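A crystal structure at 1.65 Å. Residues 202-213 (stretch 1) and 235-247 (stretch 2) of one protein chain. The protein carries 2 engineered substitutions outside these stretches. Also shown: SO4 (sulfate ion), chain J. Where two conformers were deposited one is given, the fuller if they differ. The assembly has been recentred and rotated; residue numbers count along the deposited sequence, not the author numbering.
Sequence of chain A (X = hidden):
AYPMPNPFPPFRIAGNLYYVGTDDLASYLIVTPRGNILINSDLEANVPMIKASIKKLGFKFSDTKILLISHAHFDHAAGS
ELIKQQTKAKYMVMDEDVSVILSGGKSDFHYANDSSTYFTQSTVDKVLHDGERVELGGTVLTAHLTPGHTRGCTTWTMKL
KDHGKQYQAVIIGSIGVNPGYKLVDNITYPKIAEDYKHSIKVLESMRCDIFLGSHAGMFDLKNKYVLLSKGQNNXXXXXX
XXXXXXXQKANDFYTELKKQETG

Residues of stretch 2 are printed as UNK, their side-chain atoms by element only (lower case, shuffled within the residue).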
# COMPACT_ATOMS: atom_id res chain seq x y z
N VAL A 202 -3.54 1.04 16.55
CA VAL A 202 -2.69 -0.05 16.02
C VAL A 202 -1.34 0.51 15.57
O VAL A 202 -0.28 -0.03 15.93
CB VAL A 202 -3.39 -0.77 14.84
CG1 VAL A 202 -2.46 -1.63 13.99
CG2 VAL A 202 -4.58 -1.58 15.36
N LEU A 203 -1.36 1.58 14.78
CA LEU A 203 -0.11 2.08 14.20
C LEU A 203 0.80 2.73 15.27
O LEU A 203 2.05 2.59 15.20
CB LEU A 203 -0.45 3.05 13.07
CG LEU A 203 -0.99 2.38 11.82
CD1 LEU A 203 -1.53 3.45 10.89
CD2 LEU A 203 0.05 1.52 11.11
N GLU A 204 0.21 3.42 16.25
CA GLU A 204 1.00 4.05 17.33
C GLU A 204 1.74 2.99 18.16
O GLU A 204 2.78 3.31 18.74
CB GLU A 204 0.14 4.92 18.23
CG GLU A 204 -0.35 6.18 17.53
CD GLU A 204 -0.72 7.33 18.45
OE1 GLU A 204 -0.89 7.10 19.66
OE2 GLU A 204 -0.88 8.45 17.94
N SER A 205 1.24 1.77 18.22
CA SER A 205 1.88 0.77 19.07
C SER A 205 2.70 -0.23 18.25
O SER A 205 3.21 -1.18 18.80
CB SER A 205 0.87 0.12 19.96
OG SER A 205 -0.12 -0.51 19.19
N MET A 206 2.85 0.02 16.94
CA MET A 206 3.48 -0.92 15.98
C MET A 206 4.98 -0.60 15.85
O MET A 206 5.36 0.53 15.55
CB MET A 206 2.86 -0.81 14.58
CG MET A 206 3.35 -1.83 13.58
SD MET A 206 2.46 -1.73 11.99
CE MET A 206 0.95 -2.58 12.46
N ARG A 207 5.81 -1.63 16.00
CA ARG A 207 7.24 -1.53 15.69
C ARG A 207 7.38 -1.17 14.20
O ARG A 207 6.76 -1.76 13.34
CB ARG A 207 7.91 -2.87 15.96
CG ARG A 207 9.41 -2.91 15.74
CD ARG A 207 10.18 -2.38 16.93
NE ARG A 207 9.98 -3.15 18.15
CZ ARG A 207 10.63 -4.26 18.47
NH1 ARG A 207 10.28 -4.92 19.56
NH2 ARG A 207 11.63 -4.70 17.73
N CYS A 208 8.19 -0.16 13.94
CA CYS A 208 8.35 0.36 12.57
C CYS A 208 9.81 0.79 12.39
O CYS A 208 10.19 1.86 12.86
CB CYS A 208 7.40 1.51 12.35
SG CYS A 208 7.43 2.10 10.64
N ASP A 209 10.59 -0.05 11.72
CA ASP A 209 12.01 0.24 11.46
C ASP A 209 12.16 0.76 10.02
O ASP A 209 12.69 1.85 9.81
CB ASP A 209 12.91 -0.97 11.69
CG ASP A 209 12.81 -1.56 13.10
OD1 ASP A 209 12.95 -0.79 14.05
OD2 ASP A 209 12.52 -2.74 13.21
N ILE A 210 11.68 0.01 9.04
CA ILE A 210 11.77 0.40 7.63
C ILE A 210 10.40 0.95 7.22
O ILE A 210 9.41 0.23 7.19
CB ILE A 210 12.27 -0.75 6.75
CG1 ILE A 210 13.74 -1.05 7.07
CG2 ILE A 210 12.10 -0.43 5.26
CD1 ILE A 210 14.24 -2.32 6.49
N PHE A 211 10.37 2.25 7.04
CA PHE A 211 9.18 3.07 6.95
C PHE A 211 8.79 3.25 5.48
O PHE A 211 9.50 3.91 4.74
CB PHE A 211 9.45 4.40 7.64
CG PHE A 211 8.44 5.49 7.43
CD1 PHE A 211 7.10 5.23 7.19
CD2 PHE A 211 8.85 6.81 7.46
CE1 PHE A 211 6.20 6.27 6.99
CE2 PHE A 211 7.96 7.85 7.23
CZ PHE A 211 6.64 7.58 7.00
N LEU A 212 7.68 2.63 5.08
CA LEU A 212 7.22 2.68 3.68
C LEU A 212 5.73 3.01 3.65
O LEU A 212 5.06 3.13 4.72
CB LEU A 212 7.51 1.33 3.01
CG LEU A 212 8.97 0.89 3.02
CD1 LEU A 212 9.11 -0.56 2.58
CD2 LEU A 212 9.82 1.79 2.13
N GLY A 213 5.19 3.15 2.44
CA GLY A 213 3.81 3.54 2.28
C GLY A 213 3.33 3.38 0.85
O GLY A 213 4.07 3.04 -0.06
N UNK A 235 19.16 4.37 4.41
CA UNK A 235 18.30 5.49 4.75
C UNK A 235 16.80 5.16 4.85
O UNK A 235 16.05 5.98 5.39
c UNK A 235 19.80 4.52 3.10
c UNK A 235 18.51 6.48 3.59
c UNK A 235 19.01 5.63 2.45
N UNK A 236 16.42 3.95 4.41
CA UNK A 236 15.02 3.53 4.53
C UNK A 236 14.77 2.97 5.93
O UNK A 236 13.63 2.78 6.30
c UNK A 236 15.67 4.06 0.09
c UNK A 236 14.58 3.28 2.08
c UNK A 236 13.44 4.74 0.55
c UNK A 236 13.47 4.01 1.72
c UNK A 236 14.55 4.77 -0.26
c UNK A 236 15.70 3.34 1.27
c UNK A 236 14.64 2.57 3.41
N UNK A 237 15.82 2.75 6.72
CA UNK A 237 15.66 2.50 8.18
C UNK A 237 15.43 3.86 8.83
O UNK A 237 16.35 4.68 8.94
c UNK A 237 16.87 1.75 8.79
c UNK A 237 17.07 0.42 8.13
c UNK A 237 16.73 1.60 10.30
N UNK A 238 14.17 4.11 9.20
CA UNK A 238 13.77 5.44 9.66
C UNK A 238 12.66 5.30 10.70
O UNK A 238 11.55 5.76 10.49
o UNK A 238 13.42 8.24 9.89
c UNK A 238 13.28 6.29 8.49
o UNK A 238 12.20 8.36 8.03
c UNK A 238 12.95 7.73 8.83
N UNK A 239 12.96 4.71 11.87
CA UNK A 239 11.95 4.58 12.92
C UNK A 239 11.41 5.91 13.45
O UNK A 239 10.22 5.99 13.82
c UNK A 239 14.23 4.09 12.24
c UNK A 239 12.66 3.78 14.01
c UNK A 239 14.13 4.02 13.74
N UNK A 240 12.26 6.95 13.52
CA UNK A 240 11.81 8.23 14.01
C UNK A 240 10.83 8.84 13.01
O UNK A 240 9.77 9.34 13.40
c UNK A 240 12.52 10.54 14.76
o UNK A 240 13.80 8.55 15.29
c UNK A 240 12.99 9.17 14.29
N UNK A 241 11.15 8.77 11.71
CA UNK A 241 10.24 9.28 10.69
C UNK A 241 8.91 8.55 10.70
O UNK A 241 7.84 9.17 10.52
N UNK A 242 8.96 7.24 10.93
CA UNK A 242 7.75 6.43 10.99
C UNK A 242 6.87 6.88 12.16
O UNK A 242 5.68 7.18 11.98
c UNK A 242 8.08 4.97 11.14
s UNK A 242 6.60 3.99 10.79
N UNK A 243 7.47 6.98 13.36
CA UNK A 243 6.76 7.43 14.59
C UNK A 243 6.11 8.80 14.33
O UNK A 243 4.95 9.03 14.60
c UNK A 243 8.39 8.21 18.08
n UNK A 243 10.11 9.40 19.37
c UNK A 243 7.77 7.49 15.74
c UNK A 243 7.36 8.30 16.96
c UNK A 243 9.34 9.38 18.11
N UNK A 244 6.89 9.72 13.76
CA UNK A 244 6.45 11.09 13.61
C UNK A 244 5.34 11.18 12.55
O UNK A 244 4.40 11.96 12.68
c UNK A 244 8.56 12.27 14.37
n UNK A 244 9.73 12.79 14.02
o UNK A 244 8.28 11.97 15.54
c UNK A 244 7.61 12.00 13.23
N UNK A 245 5.45 10.37 11.48
CA UNK A 245 4.44 10.39 10.41
C UNK A 245 3.11 9.86 10.93
O UNK A 245 2.06 10.44 10.70
o UNK A 245 0.80 9.28 5.28
c UNK A 245 3.83 9.46 8.14
c UNK A 245 1.79 9.30 6.22
c UNK A 245 4.90 9.57 9.20
c UNK A 245 3.55 10.53 7.30
c UNK A 245 2.55 10.46 6.35
c UNK A 245 3.05 8.32 8.00
c UNK A 245 2.06 8.23 7.04
N UNK A 246 3.15 8.73 11.64
CA UNK A 246 1.93 8.18 12.24
C UNK A 246 1.30 9.21 13.19
O UNK A 246 0.08 9.47 13.16
c UNK A 246 2.51 5.75 11.88
c UNK A 246 2.22 6.84 12.93
c UNK A 246 1.06 6.45 13.83
c UNK A 246 3.28 4.57 12.42
N UNK A 247 2.11 9.84 14.04
CA UNK A 247 1.57 10.85 14.97
C UNK A 247 0.98 12.05 14.21
O UNK A 247 -0.07 12.55 14.58
c UNK A 247 2.65 11.32 15.96
o UNK A 247 1.13 10.58 18.21
o UNK A 247 0.76 12.63 18.88
c UNK A 247 2.15 12.33 16.97
c UNK A 247 1.29 11.80 18.10
S SO4 J . 0.18 12.61 3.65
O1 SO4 J . 0.34 12.84 2.20
O2 SO4 J . 0.05 11.14 3.91
O3 SO4 J . 1.37 13.14 4.36
O4 SO4 J . -1.05 13.30 4.10
O HOH W 1 9.19 3.90 15.47
O HOH W 2 12.01 4.71 5.09

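Position 235 has three carbons that close a ring onto the backbone N. Out of reach of stretch 1, it is P235.

Position 236 carries one carbon, then a ring of six carbons. CB lies 4.3 Å from I210 CG2, and a ring carbon lies 4.3 Å from L212 CD2. This is F236. F236 O accepts a weak hydrogen bond from F211 N at 3.4 Å.

Position 237 has three carbons, the first carrying the other two. One branch tip is 3.8 Å from I210 CG1. This is V237.

Position 238 has two carbons, the second carrying two oxygens. One oxygen lies near the plane of the F211 ring, at its edge, 3.7 Å from F211 CD2. An acid this short is D238. Its backbone N donates to D209 O at 2.8 Å. D238 OD1 accepts from the backbone N of 241 at 3.0 Å and caps the helix that follows.

Position 239 again closes three carbons onto its own N, so it is P239. P239 CA makes a CA-H...O contact with C208 O at 3.2 Å.

Position 240 has one carbon carrying an oxygen and a carbon. Pointing away from stretch 1, it is T240.

Position 241 has no side-chain atoms and is G241. A CB here would clash with D238 OD2. G241 O lies 3.5 Å from F211 CE2.

Position 242 has one carbon, then sulfur. The sulfur is 2.1 Å from C208 SG, a disulfide distance. This is C242. C242 CA sits over one face of the F211 ring.

Position 243 has four carbons in a row ending in nitrogen. The end leads away from stretch 1. It is K243.

Position 244 has two carbons, the second bearing one oxygen and one nitrogen. It points away and is N244.

Position 245 has one carbon and a six-carbon ring bearing an oxygen. CB is 3.4 Å from F211 CZ. This is Y245. Y245 OH donates a very short 2.4 Å hydrogen bond to sulfate O2.

Position 246 has four carbons, forked at the first, with one arm two carbons long. The short arm lies 3.8 Å from L203 CB. It is I246.

Position 247 has three carbons, the third carrying two oxygens. One of the oxygens lies 2.9 Å from E204 OE2, a close approach of like charges without a hydrogen bond. This is E247.

A single beta bridge, I210 with V237, joins the backbones. The disulfide ties C208 to the helix, F211 packs against C242 and Y245, and L203 meets I246.

Stretch 2 235-247: PFVDPTGCKNYIE
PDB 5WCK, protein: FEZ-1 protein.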